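Local coordinates for protein (2Z,6E)-hedycaryol synthase (Kitasatospora setae, PDB 4MC3) that catalyses the magnesium-dependent 1,11-cyclization of (2E,6E)-farnesyl diphosphate with water to (2Z,6E)-hedycaryol and diphosphate, at residues V220-S225 and H236-I241; L166-Y171 and T240-A245. All blocks are in the same frame, centred on the assembly; numbering follows the deposited sequence.

Both interactions hold the short helix 238-246, and they share Thr240 and Ile241. Interaction 1 ties its first turn to the end of helix 204-225, which carries part of the NSE motif, presumed to bind magnesium; it is largely buried, and its main bonds are polar, made by a carboxylate and a side-chain amide. Interaction 2 sets the same helix against the start of helix 168-178, farther from the centre of the chain and only partly buried, through aliphatic and aromatic packing plus one water, with a charged network at the surface. The two meet where Tyr171 OH of 166-171 probably hydrogen-bonds Asp222 OD2 of 220-225, at 2.5 Å.

Interaction 1: residues V220-S225 and H236-I241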
ATOM      1  N   VAL A 220      -5.727  -9.064   6.838  1.00 22.59           N
ATOM      2  CA  VAL A 220      -7.176  -9.123   6.583  1.00 22.90           C
ATOM      3  C   VAL A 220      -7.385  -9.526   5.119  1.00 24.02           C
ATOM      4  O   VAL A 220      -8.210 -10.413   4.829  1.00 26.72           O
ATOM      5  CB  VAL A 220      -7.859  -7.785   6.947  1.00 24.53           C
ATOM      6  CG1 VAL A 220      -9.269  -7.694   6.350  1.00 28.68           C
ATOM      7  CG2 VAL A 220      -7.827  -7.627   8.443  1.00 26.27           C
ATOM      8  N   ASN A 221      -6.660  -8.895   4.188  1.00 22.68           N
ATOM      9  CA  ASN A 221      -6.670  -9.269   2.753  1.00 21.26           C
ATOM     10  C   ASN A 221      -6.398 -10.769   2.581  1.00 25.09           C
ATOM     11  O   ASN A 221      -7.106 -11.426   1.841  1.00 27.37           O
ATOM     12  CB  ASN A 221      -5.720  -8.401   1.907  1.00 23.73           C
ATOM     13  CG  ASN A 221      -5.625  -8.828   0.444  1.00 38.37           C
ATOM     14  OD1 ASN A 221      -4.871  -9.743   0.100  1.00 45.89           O
ATOM     15  ND2 ASN A 221      -6.348  -8.132  -0.435  1.00 41.56           N
ATOM     16  N   ASP A 222      -5.422 -11.315   3.298  1.00 23.06           N
ATOM     17  CA  ASP A 222      -5.052 -12.718   3.166  1.00 24.56           C
ATOM     18  C   ASP A 222      -6.249 -13.606   3.540  1.00 26.13           C
ATOM     19  O   ASP A 222      -6.520 -14.607   2.878  1.00 27.82           O
ATOM     20  CB  ASP A 222      -3.844 -13.081   4.044  1.00 23.31           C
ATOM     21  CG  ASP A 222      -2.522 -12.617   3.507  1.00 24.49           C
ATOM     22  OD1 ASP A 222      -2.440 -11.919   2.481  1.00 22.56           O
ATOM     23  OD2 ASP A 222      -1.493 -12.970   4.157  1.00 25.03           O
ATOM     24  N   VAL A 223      -6.934 -13.258   4.616  1.00 24.80           N
ATOM     25  CA  VAL A 223      -8.078 -14.051   5.069  1.00 25.52           C
ATOM     26  C   VAL A 223      -9.206 -14.049   4.032  1.00 30.25           C
ATOM     27  O   VAL A 223      -9.795 -15.109   3.738  1.00 32.42           O
ATOM     28  CB  VAL A 223      -8.581 -13.592   6.448  1.00 26.78           C
ATOM     29  CG1 VAL A 223      -9.894 -14.269   6.830  1.00 28.98           C
ATOM     30  CG2 VAL A 223      -7.521 -13.840   7.526  1.00 25.04           C
ATOM     31  N   PHE A 224      -9.510 -12.871   3.504  1.00 28.53           N
ATOM     32  CA  PHE A 224     -10.505 -12.742   2.408  1.00 31.33           C
ATOM     33  C   PHE A 224     -10.086 -13.344   1.060  1.00 33.61           C
ATOM     34  O   PHE A 224     -10.937 -13.588   0.220  1.00 43.95           O
ATOM     35  CB  PHE A 224     -10.973 -11.290   2.229  1.00 31.50           C
ATOM     36  CG  PHE A 224     -11.917 -10.819   3.314  1.00 39.02           C
ATOM     37  CD1 PHE A 224     -11.493 -10.019   4.361  1.00 34.77           C
ATOM     38  CD2 PHE A 224     -13.265 -11.183   3.272  1.00 47.78           C
ATOM     39  CE1 PHE A 224     -12.375  -9.590   5.357  1.00 43.77           C
ATOM     40  CE2 PHE A 224     -14.151 -10.766   4.265  1.00 55.01           C
ATOM     41  CZ  PHE A 224     -13.700  -9.973   5.310  1.00 52.06           C
ATOM     42  N   SER A 225      -8.789 -13.580   0.870  1.00 30.84           N
ATOM     43  CA  SER A 225      -8.202 -14.068  -0.359  1.00 32.85           C
ATOM     44  C   SER A 225      -8.019 -15.578  -0.385  1.00 41.78           C
ATOM     45  O   SER A 225      -7.820 -16.147  -1.460  1.00 44.73           O
ATOM     46  CB  SER A 225      -6.805 -13.439  -0.544  1.00 37.10           C
ATOM     47  OG  SER A 225      -6.909 -12.120  -0.984  1.00 55.59           O
ATOM     48  N   HIS A 236       1.422 -17.682  -1.027  1.00 36.97           N
ATOM     49  CA  HIS A 236       1.976 -16.546  -0.285  1.00 28.51           C
ATOM     50  C   HIS A 236       0.843 -15.849   0.419  1.00 31.30           C
ATOM     51  O   HIS A 236       0.370 -14.775  -0.001  1.00 32.72           O
ATOM     52  CB  HIS A 236       2.802 -15.598  -1.172  1.00 33.86           C
ATOM     53  CG  HIS A 236       4.048 -16.223  -1.693  1.00 36.26           C
ATOM     54  ND1 HIS A 236       4.061 -17.034  -2.806  1.00 48.39           N
ATOM     55  CD2 HIS A 236       5.316 -16.205  -1.223  1.00 33.01           C
ATOM     56  CE1 HIS A 236       5.293 -17.470  -3.010  1.00 35.52           C
ATOM     57  NE2 HIS A 236       6.074 -16.977  -2.067  1.00 33.00           N
ATOM     58  N   ASN A 237       0.463 -16.448   1.545  1.00 30.74           N
ATOM     59  CA  ASN A 237      -0.745 -16.089   2.292  1.00 26.12           C
ATOM     60  C   ASN A 237      -0.494 -16.604   3.684  1.00 24.60           C
ATOM     61  O   ASN A 237      -0.139 -17.764   3.873  1.00 25.85           O
ATOM     62  CB  ASN A 237      -1.960 -16.727   1.648  1.00 27.96           C
ATOM     63  CG  ASN A 237      -3.269 -16.350   2.307  1.00 28.34           C
ATOM     64  OD1 ASN A 237      -3.501 -16.628   3.470  1.00 30.26           O
ATOM     65  ND2 ASN A 237      -4.165 -15.732   1.517  1.00 28.91           N
ATOM     66  N   ALA A 238      -0.711 -15.758   4.667  1.00 22.56           N
ATOM     67  CA  ALA A 238      -0.396 -16.118   6.044  1.00 21.81           C
ATOM     68  C   ALA A 238      -1.231 -17.319   6.501  1.00 22.37           C
ATOM     69  O   ALA A 238      -0.775 -18.122   7.302  1.00 24.01           O
ATOM     70  CB  ALA A 238      -0.633 -14.935   6.970  1.00 23.37           C
ATOM     71  N   VAL A 239      -2.473 -17.406   6.051  1.00 22.91           N
ATOM     72  CA  VAL A 239      -3.331 -18.518   6.437  1.00 25.61           C
ATOM     73  C   VAL A 239      -2.708 -19.834   5.996  1.00 26.01           C
ATOM     74  O   VAL A 239      -2.527 -20.778   6.779  1.00 28.20           O
ATOM     75  CB  VAL A 239      -4.733 -18.379   5.874  1.00 27.92           C
ATOM     76  CG1 VAL A 239      -5.552 -19.616   6.258  1.00 29.72           C
ATOM     77  CG2 VAL A 239      -5.411 -17.133   6.387  1.00 28.57           C
ATOM     78  N   THR A 240      -2.371 -19.877   4.734  1.00 25.58           N
ATOM     79  CA  THR A 240      -1.751 -21.059   4.128  1.00 28.88           C
ATOM     80  C   THR A 240      -0.427 -21.408   4.786  1.00 27.76           C
ATOM     81  O   THR A 240      -0.132 -22.564   4.994  1.00 28.43           O
ATOM     82  CB  THR A 240      -1.564 -20.816   2.610  1.00 31.83           C
ATOM     83  OG1 THR A 240      -2.847 -20.480   2.085  1.00 35.59           O
ATOM     84  CG2 THR A 240      -1.010 -22.028   1.909  1.00 38.28           C
ATOM     85  N   ILE A 241       0.398 -20.398   5.044  1.00 26.36           N
ATOM     86  CA  ILE A 241       1.707 -20.598   5.627  1.00 25.31           C
ATOM     87  C   ILE A 241       1.589 -21.277   6.996  1.00 25.76           C
ATOM     88  O   ILE A 241       2.351 -22.208   7.304  1.00 29.25           O
ATOM     89  CB  ILE A 241       2.483 -19.282   5.695  1.00 25.31           C
ATOM     90  CG1 ILE A 241       2.923 -18.871   4.270  1.00 26.63           C
ATOM     91  CG2 ILE A 241       3.675 -19.396   6.613  1.00 29.51           C
ATOM     92  CD1 ILE A 241       3.369 -17.418   4.135  1.00 26.22           C
TER
HETATM   93  O   HOH W   1      -2.372 -12.615  -0.063  1.00 52.46           O
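The first torsion of Asp222 (chi1 -76°) sets CG beside its backbone N, while that of Asn237 (chi1 -177°) puts CG anti to the backbone N, and the two side chains slide past each other in opposite directions. Asn237 ND2 donates to Asp222 O at 2.9 Å, nearly straight at 163°; the oxygen lies close to the amide plane of Asn237. In return, Asp222 OD2 accepts from Ala238 N at 2.9 Å, the N-H coming from above the carboxylate plane. The other end of the Asn237 amide turns back on its own chain: OD1 takes Val239 N at 2.9 Å, the N-cap bond at the start of helix 238-246. The amide is thus held at both ends.

In this class I terpene synthase, residues 221-225 form the first part of the NSE motif, in which Asn221 and Ser225 probably bind the third magnesium ion, and Ser225 OG donates to Asn221 O at 2.9 Å. Asp222, between them in sequence, points to helix 238-246 instead. A water donates to its OD1 at 2.6 Å, and Arg175, a likely substrate-binding residue, forms a salt bridge with the same oxygen; OD2 also meets Tyr171 OH, probably by a hydrogen bond. Together these partners fix the position of the buried carboxylate. Beside the polar group Val223 CG2 meets Val239 CG2 at 4.1 Å, the two side chains crossing at about a right angle.

Interaction 2: residues L166-Y171 and T240-A245; sequences LRLDDY and TIIREA
Ile241 reaches into the angle between Leu166, Leu168 and Tyr171, and its atoms divide among the three. The aromatic contact is a CH-pi interaction: CD1 of Ile241 sits over one face of the Tyr171 ring, 3.9 Å from the centroid, and is offset toward the rim, with CG of Tyr171 nearest at 3.5 Å. Tyr171 CG, anti to its backbone N (chi1 170°), is thereby brought against this methyl.

The aliphatic contacts involve CG1 and the CG2 branch. CG1 of Ile241 meets Leu166 CB at 3.9 Å, the two side chains crossing at about a right angle, and CG2 packs against Leu168 CB at 4.1 Å and near Leu166 O. Farther out, Leu168 CD2 touches Ile242 CG1 at 4.2 Å. An alanine at Ile241 would probably open a gap between Leu166 and Leu168 and leave this face of the Tyr171 ring without its methyl cover.

Among polar contacts, no direct hydrogen bond crosses; a water donates to Ile241 O at 2.8 Å and to Leu166 O at 3.2 Å. Away from the interface, Arg167 grips Asp169 side-on, NE to OD1 and NH2 to OD2, each oxygen using its syn lone pair.

Such apolar packing between helix 168-178 and helix 238-246 belongs to the all-helical alpha domain of class I terpene synthases.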
ATOM      1  N   LEU A 166       7.290 -21.925   3.546  1.00 40.45           N
ATOM      2  CA  LEU A 166       7.592 -20.527   3.691  1.00 32.18           C
ATOM      3  C   LEU A 166       7.648 -20.182   5.177  1.00 31.59           C
ATOM      4  O   LEU A 166       6.923 -20.791   6.004  1.00 34.72           O
ATOM      5  CB  LEU A 166       6.514 -19.695   3.015  1.00 33.95           C
ATOM      6  CG  LEU A 166       6.377 -19.844   1.491  1.00 37.42           C
ATOM      7  CD1 LEU A 166       5.112 -19.153   0.967  1.00 39.23           C
ATOM      8  CD2 LEU A 166       7.611 -19.243   0.831  1.00 36.07           C
ATOM      9  N   ARG A 167       8.535 -19.268   5.526  1.00 27.86           N
ATOM     10  CA  ARG A 167       8.642 -18.787   6.887  1.00 24.54           C
ATOM     11  C   ARG A 167       7.666 -17.640   7.031  1.00 23.40           C
ATOM     12  O   ARG A 167       7.682 -16.687   6.239  1.00 23.84           O
ATOM     13  CB  ARG A 167      10.052 -18.301   7.217  1.00 28.94           C
ATOM     14  CG  ARG A 167      11.144 -19.368   7.254  1.00 34.83           C
ATOM     15  CD  ARG A 167      12.495 -18.717   7.616  1.00 41.50           C
ATOM     16  NE  ARG A 167      12.474 -17.958   8.883  1.00 45.92           N
ATOM     17  CZ  ARG A 167      12.826 -18.452  10.078  1.00 64.63           C
ATOM     18  NH1 ARG A 167      13.235 -19.711  10.195  1.00 71.18           N
ATOM     19  NH2 ARG A 167      12.767 -17.688  11.176  1.00 63.12           N
ATOM     20  N   LEU A 168       6.886 -17.642   8.108  1.00 24.06           N
ATOM     21  CA  LEU A 168       5.926 -16.544   8.331  1.00 22.00           C
ATOM     22  C   LEU A 168       6.597 -15.224   8.573  1.00 22.24           C
ATOM     23  O   LEU A 168       6.120 -14.190   8.076  1.00 22.69           O
ATOM     24  CB  LEU A 168       5.009 -16.878   9.508  1.00 22.90           C
ATOM     25  CG  LEU A 168       3.890 -15.877   9.796  1.00 24.06           C
ATOM     26  CD1 LEU A 168       2.884 -15.872   8.635  1.00 26.23           C
ATOM     27  CD2 LEU A 168       3.181 -16.192  11.133  1.00 25.76           C
ATOM     28  N   ASP A 169       7.673 -15.204   9.337  1.00 22.35           N
ATOM     29  CA  ASP A 169       8.319 -13.943   9.668  1.00 22.46           C
ATOM     30  C   ASP A 169       8.881 -13.267   8.399  1.00 24.36           C
ATOM     31  O   ASP A 169       8.650 -12.065   8.191  1.00 23.22           O
ATOM     32  CB  ASP A 169       9.379 -14.041  10.782  1.00 28.24           C
ATOM     33  CG  ASP A 169      10.457 -15.083  10.541  1.00 30.18           C
ATOM     34  OD1 ASP A 169      10.510 -15.780   9.516  1.00 27.19           O
ATOM     35  OD2 ASP A 169      11.298 -15.216  11.448  1.00 35.44           O
ATOM     36  N   ASP A 170       9.519 -14.034   7.551  1.00 23.42           N
ATOM     37  CA  ASP A 170      10.051 -13.466   6.317  1.00 23.80           C
ATOM     38  C   ASP A 170       8.902 -13.040   5.407  1.00 21.59           C
ATOM     39  O   ASP A 170       8.995 -12.007   4.682  1.00 24.04           O
ATOM     40  CB  ASP A 170      10.909 -14.485   5.576  1.00 26.02           C
ATOM     41  CG  ASP A 170      12.228 -14.778   6.292  1.00 29.26           C
ATOM     42  OD1 ASP A 170      12.638 -14.040   7.203  1.00 31.20           O
ATOM     43  OD2 ASP A 170      12.834 -15.806   5.974  1.00 39.54           O
ATOM     44  N   TYR A 171       7.830 -13.832   5.364  1.00 19.17           N
ATOM     45  CA  TYR A 171       6.621 -13.449   4.609  1.00 19.65           C
ATOM     46  C   TYR A 171       6.123 -12.093   5.064  1.00 20.13           C
ATOM     47  O   TYR A 171       5.847 -11.199   4.230  1.00 21.80           O
ATOM     48  CB  TYR A 171       5.523 -14.511   4.687  1.00 21.46           C
ATOM     49  CG  TYR A 171       4.170 -14.041   4.131  1.00 21.01           C
ATOM     50  CD1 TYR A 171       3.960 -13.903   2.784  1.00 24.72           C
ATOM     51  CD2 TYR A 171       3.140 -13.687   4.976  1.00 22.97           C
ATOM     52  CE1 TYR A 171       2.753 -13.478   2.294  1.00 25.75           C
ATOM     53  CE2 TYR A 171       1.924 -13.261   4.502  1.00 22.85           C
ATOM     54  CZ  TYR A 171       1.725 -13.171   3.143  1.00 24.31           C
ATOM     55  OH  TYR A 171       0.532 -12.719   2.629  1.00 27.32           O
ATOM     56  N   THR A 240      -2.371 -19.877   4.734  1.00 25.58           N
ATOM     57  CA  THR A 240      -1.751 -21.059   4.128  1.00 28.88           C
ATOM     58  C   THR A 240      -0.427 -21.408   4.786  1.00 27.76           C
ATOM     59  O   THR A 240      -0.132 -22.564   4.994  1.00 28.43           O
ATOM     60  CB  THR A 240      -1.564 -20.816   2.610  1.00 31.83           C
ATOM     61  OG1 THR A 240      -2.847 -20.480   2.085  1.00 35.59           O
ATOM     62  CG2 THR A 240      -1.010 -22.028   1.909  1.00 38.28           C
ATOM     63  N   ILE A 241       0.398 -20.398   5.044  1.00 26.36           N
ATOM     64  CA  ILE A 241       1.707 -20.598   5.627  1.00 25.31           C
ATOM     65  C   ILE A 241       1.589 -21.277   6.996  1.00 25.76           C
ATOM     66  O   ILE A 241       2.351 -22.208   7.304  1.00 29.25           O
ATOM     67  CB  ILE A 241       2.483 -19.282   5.695  1.00 25.31           C
ATOM     68  CG1 ILE A 241       2.923 -18.871   4.270  1.00 26.63           C
ATOM     69  CG2 ILE A 241       3.675 -19.396   6.613  1.00 29.51           C
ATOM     70  CD1 ILE A 241       3.369 -17.418   4.135  1.00 26.22           C
ATOM     71  N   ILE A 242       0.674 -20.798   7.816  1.00 24.54           N
ATOM     72  CA  ILE A 242       0.434 -21.385   9.156  1.00 25.55           C
ATOM     73  C   ILE A 242      -0.131 -22.805   9.019  1.00 29.04           C
ATOM     74  O   ILE A 242       0.380 -23.744   9.649  1.00 32.35           O
ATOM     75  CB  ILE A 242      -0.468 -20.488  10.024  1.00 26.41           C
ATOM     76  CG1 ILE A 242       0.280 -19.164  10.336  1.00 26.38           C
ATOM     77  CG2 ILE A 242      -0.921 -21.207  11.303  1.00 28.09           C
ATOM     78  CD1 ILE A 242      -0.597 -18.094  10.949  1.00 31.15           C
ATOM     79  N   ARG A 243      -1.175 -22.963   8.197  1.00 28.56           N
ATOM     80  CA  ARG A 243      -1.788 -24.266   7.976  1.00 31.96           C
ATOM     81  C   ARG A 243      -0.766 -25.314   7.529  1.00 32.86           C
ATOM     82  O   ARG A 243      -0.746 -26.428   8.071  1.00 34.55           O
ATOM     83  CB  ARG A 243      -2.917 -24.148   6.931  1.00 34.53           C
ATOM     84  CG  ARG A 243      -3.824 -25.372   6.812  1.00 45.46           C
ATOM     85  CD  ARG A 243      -4.841 -25.172   5.706  1.00 53.08           C
ATOM     86  NE  ARG A 243      -4.228 -24.865   4.408  1.00 67.93           N
ATOM     87  CZ  ARG A 243      -3.640 -25.754   3.605  1.00 76.85           C
ATOM     88  NH1 ARG A 243      -3.563 -27.038   3.949  1.00 81.20           N
ATOM     89  NH2 ARG A 243      -3.119 -25.351   2.447  1.00 67.86           N
ATOM     90  N   GLU A 244       0.078 -24.981   6.569  1.00 29.61           N
ATOM     91  CA  GLU A 244       1.011 -25.951   5.995  1.00 36.23           C
ATOM     92  C   GLU A 244       2.181 -26.258   6.928  1.00 39.73           C
ATOM     93  O   GLU A 244       2.734 -27.357   6.911  1.00 39.81           O
ATOM     94  CB  GLU A 244       1.548 -25.480   4.634  1.00 40.62           C
ATOM     95  CG  GLU A 244       0.491 -25.286   3.547  1.00 41.14           C
ATOM     96  CD  GLU A 244       0.222 -26.510   2.699  1.00 64.75           C
ATOM     97  OE1 GLU A 244       0.491 -26.447   1.477  1.00 89.97           O
ATOM     98  OE2 GLU A 244      -0.272 -27.521   3.243  1.00 74.65           O
ATOM     99  N   ALA A 245       2.592 -25.271   7.703  1.00 33.34           N
ATOM    100  CA  ALA A 245       3.650 -25.456   8.699  1.00 34.75           C
ATOM    101  C   ALA A 245       3.201 -26.336   9.864  1.00 34.72           C
ATOM    102  O   ALA A 245       3.991 -27.172  10.350  1.00 36.64           O
ATOM    103  CB  ALA A 245       4.094 -24.104   9.226  1.00 31.26           C
TER
HETATM  104  O   HOH W   2       4.584 -22.938   5.819  1.00 38.02           O